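Acyl-CoA dehydrogenase (Slackia heliotrinireducens, PDB 4RM7) belongs to the acyl-CoA dehydrogenase family, with helical N- and C-terminal domains and a beta-sheet middle domain, and assembles here as a tetramer. Local coordinates at residues Ala279-Gln282 / Gln283-Met286; Val373-Ala376 / Ala377-Leu381. One frame throughout, in Å; residues are numbered along the deposited sequence.

Contact 1: residues Ala279-Gln282 / Gln283-Met286; sequences ADLQ and QVQM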
ATOM      1  N   ALA A 279      -3.709 -23.485   4.862  1.00 87.22           N
ATOM      2  CA  ALA A 279      -3.218 -22.595   5.915  1.00 76.94           C
ATOM      3  C   ALA A 279      -1.722 -22.764   6.220  1.00 80.64           C
ATOM      4  O   ALA A 279      -1.144 -21.974   6.961  1.00 89.09           O
ATOM      5  CB  ALA A 279      -4.024 -22.798   7.184  1.00 71.77           C
ATOM      6  N   ASP A 280      -1.099 -23.788   5.655  1.00 76.23           N
ATOM      7  CA  ASP A 280       0.328 -23.990   5.853  1.00 79.52           C
ATOM      8  C   ASP A 280       1.092 -23.322   4.713  1.00 80.21           C
ATOM      9  O   ASP A 280       2.293 -23.539   4.548  1.00 83.33           O
ATOM     10  CB  ASP A 280       0.675 -25.488   5.927  1.00 78.72           C
ATOM     11  CG  ASP A 280      -0.300 -26.292   6.803  1.00 87.76           C
ATOM     12  OD1 ASP A 280      -0.492 -27.504   6.525  1.00 91.57           O
ATOM     13  OD2 ASP A 280      -0.868 -25.723   7.763  1.00 87.28           O
ATOM     14  N   LEU A 281       0.373 -22.532   3.918  1.00 73.70           N
ATOM     15  CA  LEU A 281       0.953 -21.798   2.783  1.00 72.30           C
ATOM     16  C   LEU A 281       1.404 -20.426   3.228  1.00 63.80           C
ATOM     17  O   LEU A 281       0.606 -19.663   3.776  1.00 61.60           O
ATOM     18  CB  LEU A 281      -0.053 -21.642   1.627  1.00 70.72           C
ATOM     19  CG  LEU A 281      -0.617 -22.907   0.979  1.00 76.00           C
ATOM     20  CD1 LEU A 281      -1.651 -22.547  -0.078  1.00 76.84           C
ATOM     21  CD2 LEU A 281       0.504 -23.760   0.388  1.00 74.26           C
ATOM     22  N   GLN A 282       2.671 -20.112   2.969  0.76 67.27           N
ATOM     23  CA  GLN A 282       3.272 -18.846   3.377  0.76 69.48           C
ATOM     24  C   GLN A 282       2.419 -17.638   2.984  0.76 61.55           C
ATOM     25  O   GLN A 282       2.243 -16.725   3.788  0.76 53.75           O
ATOM     26  CB  GLN A 282       4.677 -18.709   2.784  0.76 74.21           C
ATOM     27  CG  GLN A 282       5.702 -19.694   3.347  0.76 81.49           C
ATOM     28  CD  GLN A 282       6.976 -19.762   2.506  0.76 91.19           C
ATOM     29  OE1 GLN A 282       7.938 -20.457   2.856  0.76 89.50           O
ATOM     30  NE2 GLN A 282       6.979 -19.047   1.383  0.76 93.55           N
ATOM     31  N   GLN A 283       1.890 -17.652   1.758  1.00 64.32           N
ATOM     32  CA  GLN A 283       1.023 -16.585   1.259  1.00 59.42           C
ATOM     33  C   GLN A 283      -0.200 -16.429   2.131  1.00 50.09           C
ATOM     34  O   GLN A 283      -0.556 -15.318   2.523  1.00 49.25           O
ATOM     35  CB  GLN A 283       0.585 -16.860  -0.181  1.00 74.68           C
ATOM     36  CG  GLN A 283       1.713 -16.799  -1.213  1.00 93.21           C
ATOM     37  CD  GLN A 283       2.209 -15.380  -1.472  1.00 98.02           C
ATOM     38  OE1 GLN A 283       1.455 -14.525  -1.935  1.00 94.82           O
ATOM     39  NE2 GLN A 283       3.484 -15.128  -1.166  1.00102.12           N
ATOM     40  N   VAL A 284      -0.851 -17.547   2.432  1.00 50.08           N
ATOM     41  CA  VAL A 284      -2.023 -17.524   3.296  1.00 48.96           C
ATOM     42  C   VAL A 284      -1.664 -17.125   4.742  1.00 48.43           C
ATOM     43  O   VAL A 284      -2.403 -16.391   5.378  1.00 46.88           O
ATOM     44  CB  VAL A 284      -2.749 -18.884   3.290  1.00 52.14           C
ATOM     45  CG1 VAL A 284      -3.871 -18.904   4.324  1.00 47.50           C
ATOM     46  CG2 VAL A 284      -3.286 -19.166   1.914  1.00 50.46           C
ATOM     47  N   GLN A 285      -0.533 -17.605   5.253  1.00 49.71           N
ATOM     48  CA  GLN A 285      -0.128 -17.252   6.600  1.00 48.41           C
ATOM     49  C   GLN A 285       0.034 -15.758   6.724  1.00 50.15           C
ATOM     50  O   GLN A 285      -0.490 -15.155   7.639  1.00 48.09           O
ATOM     51  CB  GLN A 285       1.160 -17.947   6.986  1.00 49.37           C
ATOM     52  CG  GLN A 285       0.957 -19.408   7.220  1.00 51.04           C
ATOM     53  CD  GLN A 285       2.126 -20.043   7.913  1.00 57.99           C
ATOM     54  OE1 GLN A 285       3.294 -19.842   7.536  1.00 59.19           O
ATOM     55  NE2 GLN A 285       1.829 -20.813   8.947  1.00 68.87           N
HETATM   56  N   MSE A 286       0.714 -15.149   5.777  1.00 47.60           N
HETATM   57  CA  MSE A 286       0.871 -13.732   5.871  1.00 51.54           C
HETATM   58  C   MSE A 286      -0.456 -12.980   5.739  1.00 47.77           C
HETATM   59  O   MSE A 286      -0.722 -12.044   6.499  1.00 47.28           O
HETATM   60  CB  MSE A 286       1.840 -13.220   4.824  1.00 55.95           C
HETATM   61  CG  MSE A 286       1.839 -11.697   4.862  1.00 62.19           C
HETATM   62 SE   MSE A 286       1.585 -11.033   3.110  0.71105.36          SE
HETATM   63  CE  MSE A 286       3.455 -11.294   2.604  1.00 56.00           C
TER
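Gln285 reaches back from the first turn of helix 282-311 to touch Ala279 and Leu281 in the preceding loop. A chi1 of -72° turns CG away from its own carbonyl, over its backbone N, which places CG beside the two loop carbonyls: Gln285 CG lies 3.3 Å from Ala279 O and 3.5 Å from Leu281 O. The amide is the more distant part, with Gln285 NE2 3.8 Å from Ala279 O, so the aliphatic stem makes the closest approach. The backbone shows how the helix starts. Leu281 occupies the N-cap, and its carbonyl accepts an i to i+4 bond of the helix, Gln285 N to Leu281 O at 2.8 Å; an N-H...O angle of 161° makes it nearly straight. One residue on, Met286 N donates to Gln282 O at 3.0 Å, this time tilted 24° from the carbonyl plane. Val284 closes the packed part by directing its two methyls to different residues, CG2 to Leu281 CB at 4.1 Å and CG1 to Ala279 CA at the same 4.1 Å. The closer part of the contact gathers at the buried Ala279 and the Leu281 carbonyl. It gives way on the side of the exposed Asp280, whose side chain takes no part across the turn, while Gln282 uses only its CB here and runs extended away from the helix start. Met286, built as selenomethionine, also leads away at its end. Those departing chains are met by other subunits: Gln282 packs on Gln282 of the second subunit, and Met286 on Gln283 of that subunit and on Tyr324 of the third. Within its own chain the turn joins the loop after helix 234-270 to the start of helix 282-311, and helix 369-386 of the third subunit covers it through Leu381 and Ala377, against Ala279 and Gln285.

Contact 2: residues Val373-Ala376 / Ala377-Leu381; sequences VVIA and APLIL
Ile375 and Leu379 meet one turn apart because their first torsions suit each other: in Ile375 a chi1 of -69° turns CG1 away from the carbonyl and leaves CG2 opposite the backbone N, where it meets Leu379 CD1, and in Leu379 a chi1 of -58° sets CG opposite its own carbonyl carbon. The two side chains run side by side in the same direction, with Leu379 CD1 4.2 Å from Ile375 CG2 and 3.3 Å from Ile375 O. Elsewhere on the helix, Ile380 sets CG1 3.2 Å from Ala376 O, the carbonyl that also accepts Ile380 N at 2.9 Å nearly end-on. The turn before is closed by Ala377 N to Val373 O at 3.1 Å. Pro378 has no N-H to give to Val374 O, so that i to i+4 bond is missing; its CD stands 3.3 Å from Val374 O, and the helix kinks there. Ile375 and Leu379 both pack on Arg316 of helix 316-341. Side chain meets side chain through aliphatic carbons, and the hydrogen bonds are main-chain ones. This implies a two-sided helix: Val373, Ala376, Ala377 and Ile380 form a buried apolar side that meets the third subunit, while Val374 and Pro378 are exposed.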
ATOM      1  N   VAL A 373     -10.229  13.551   6.655  1.00 48.94           N
ATOM      2  CA  VAL A 373      -8.976  14.307   6.565  1.00 42.64           C
ATOM      3  C   VAL A 373      -9.179  15.792   6.851  1.00 43.07           C
ATOM      4  O   VAL A 373      -8.412  16.399   7.573  1.00 41.75           O
ATOM      5  CB  VAL A 373      -8.330  14.152   5.189  1.00 40.80           C
ATOM      6  CG1 VAL A 373      -7.292  15.232   4.965  1.00 39.90           C
ATOM      7  CG2 VAL A 373      -7.708  12.771   5.052  1.00 35.35           C
ATOM      8  N   VAL A 374     -10.236  16.366   6.297  1.00 50.63           N
ATOM      9  CA  VAL A 374     -10.522  17.786   6.462  1.00 51.88           C
ATOM     10  C   VAL A 374     -10.902  18.109   7.919  1.00 53.29           C
ATOM     11  O   VAL A 374     -10.543  19.144   8.450  1.00 68.74           O
ATOM     12  CB  VAL A 374     -11.649  18.226   5.466  1.00 46.17           C
ATOM     13  CG1 VAL A 374     -12.187  19.576   5.804  1.00 37.78           C
ATOM     14  CG2 VAL A 374     -11.111  18.238   4.050  1.00 41.92           C
ATOM     15  N   ILE A 375     -11.616  17.201   8.562  1.00 53.77           N
ATOM     16  CA  ILE A 375     -11.992  17.328   9.963  1.00 52.02           C
ATOM     17  C   ILE A 375     -10.802  17.123  10.915  1.00 53.75           C
ATOM     18  O   ILE A 375     -10.672  17.804  11.927  1.00 64.95           O
ATOM     19  CB  ILE A 375     -13.091  16.291  10.306  1.00 50.56           C
ATOM     20  CG1 ILE A 375     -14.401  16.645   9.605  1.00 50.84           C
ATOM     21  CG2 ILE A 375     -13.282  16.123  11.827  1.00 38.71           C
ATOM     22  CD1 ILE A 375     -15.404  15.503   9.680  1.00 49.33           C
ATOM     23  N   ALA A 376      -9.938  16.171  10.580  1.00 48.04           N
ATOM     24  CA  ALA A 376      -8.909  15.714  11.505  1.00 48.26           C
ATOM     25  C   ALA A 376      -7.648  16.584  11.546  1.00 53.86           C
ATOM     26  O   ALA A 376      -7.040  16.746  12.610  1.00 48.29           O
ATOM     27  CB  ALA A 376      -8.523  14.279  11.175  1.00 33.18           C
ATOM     28  N   ALA A 377      -7.238  17.127  10.403  1.00 57.46           N
ATOM     29  CA  ALA A 377      -5.948  17.813  10.343  1.00 54.07           C
ATOM     30  C   ALA A 377      -5.874  19.025  11.290  1.00 52.08           C
ATOM     31  O   ALA A 377      -4.867  19.182  11.986  1.00 50.91           O
ATOM     32  CB  ALA A 377      -5.630  18.223   8.920  1.00 56.37           C
ATOM     33  N   PRO A 378      -6.927  19.878  11.339  1.00 42.50           N
ATOM     34  CA  PRO A 378      -6.819  20.980  12.312  1.00 40.73           C
ATOM     35  C   PRO A 378      -6.825  20.505  13.768  1.00 45.50           C
ATOM     36  O   PRO A 378      -6.134  21.098  14.603  1.00 57.04           O
ATOM     37  CB  PRO A 378      -8.053  21.861  12.012  1.00 37.42           C
ATOM     38  CG  PRO A 378      -8.930  21.041  11.151  1.00 50.71           C
ATOM     39  CD  PRO A 378      -8.052  20.085  10.414  1.00 48.80           C
ATOM     40  N   LEU A 379      -7.570  19.448  14.068  1.00 45.69           N
ATOM     41  CA  LEU A 379      -7.574  18.880  15.416  1.00 43.07           C
ATOM     42  C   LEU A 379      -6.208  18.311  15.799  1.00 48.15           C
ATOM     43  O   LEU A 379      -5.810  18.350  16.970  1.00 47.38           O
ATOM     44  CB  LEU A 379      -8.645  17.799  15.518  1.00 38.36           C
ATOM     45  CG  LEU A 379     -10.047  18.337  15.192  1.00 40.18           C
ATOM     46  CD1 LEU A 379     -11.040  17.222  15.151  1.00 38.87           C
ATOM     47  CD2 LEU A 379     -10.456  19.376  16.231  1.00 38.09           C
ATOM     48  N   ILE A 380      -5.498  17.781  14.806  1.00 44.47           N
ATOM     49  CA  ILE A 380      -4.151  17.271  15.010  1.00 38.23           C
ATOM     50  C   ILE A 380      -3.182  18.431  15.319  1.00 42.40           C
ATOM     51  O   ILE A 380      -2.398  18.349  16.260  1.00 44.19           O
ATOM     52  CB  ILE A 380      -3.685  16.467  13.783  1.00 38.06           C
ATOM     53  CG1 ILE A 380      -4.460  15.140  13.705  1.00 40.04           C
ATOM     54  CG2 ILE A 380      -2.184  16.200  13.834  1.00 36.75           C
ATOM     55  CD1 ILE A 380      -4.218  14.358  12.426  1.00 35.86           C
ATOM     56  N   LEU A 381      -3.276  19.516  14.550  1.00 43.74           N
ATOM     57  CA  LEU A 381      -2.484  20.717  14.786  1.00 42.52           C
ATOM     58  C   LEU A 381      -2.738  21.254  16.167  1.00 48.76           C
ATOM     59  O   LEU A 381      -1.814  21.554  16.914  1.00 59.00           O
ATOM     60  CB  LEU A 381      -2.803  21.793  13.757  1.00 40.58           C
ATOM     61  CG  LEU A 381      -2.226  21.623  12.349  1.00 48.75           C
ATOM     62  CD1 LEU A 381      -1.884  22.973  11.782  1.00 55.03           C
ATOM     63  CD2 LEU A 381      -1.007  20.745  12.342  1.00 38.28           C
TER

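Overall arrangement
Contact 1 is a surface contact at a helix start, its centre about 34 Å from the centre of the chain, whereas contact 2 lies within helix 369-386 and is partly buried, its centre about 23 Å from the centre of the chain. Within one chain they do not touch: their nearest atoms are about 26 Å apart. The assembly brings copies of them together, since each contact meets the other's copy in the third subunit. Both belong to the C-terminal helical domain. Their chemistry follows their place: glutamine stems and a helix N-cap at the periphery, aliphatic side chains and a proline kink within a helix packed against helix 316-341.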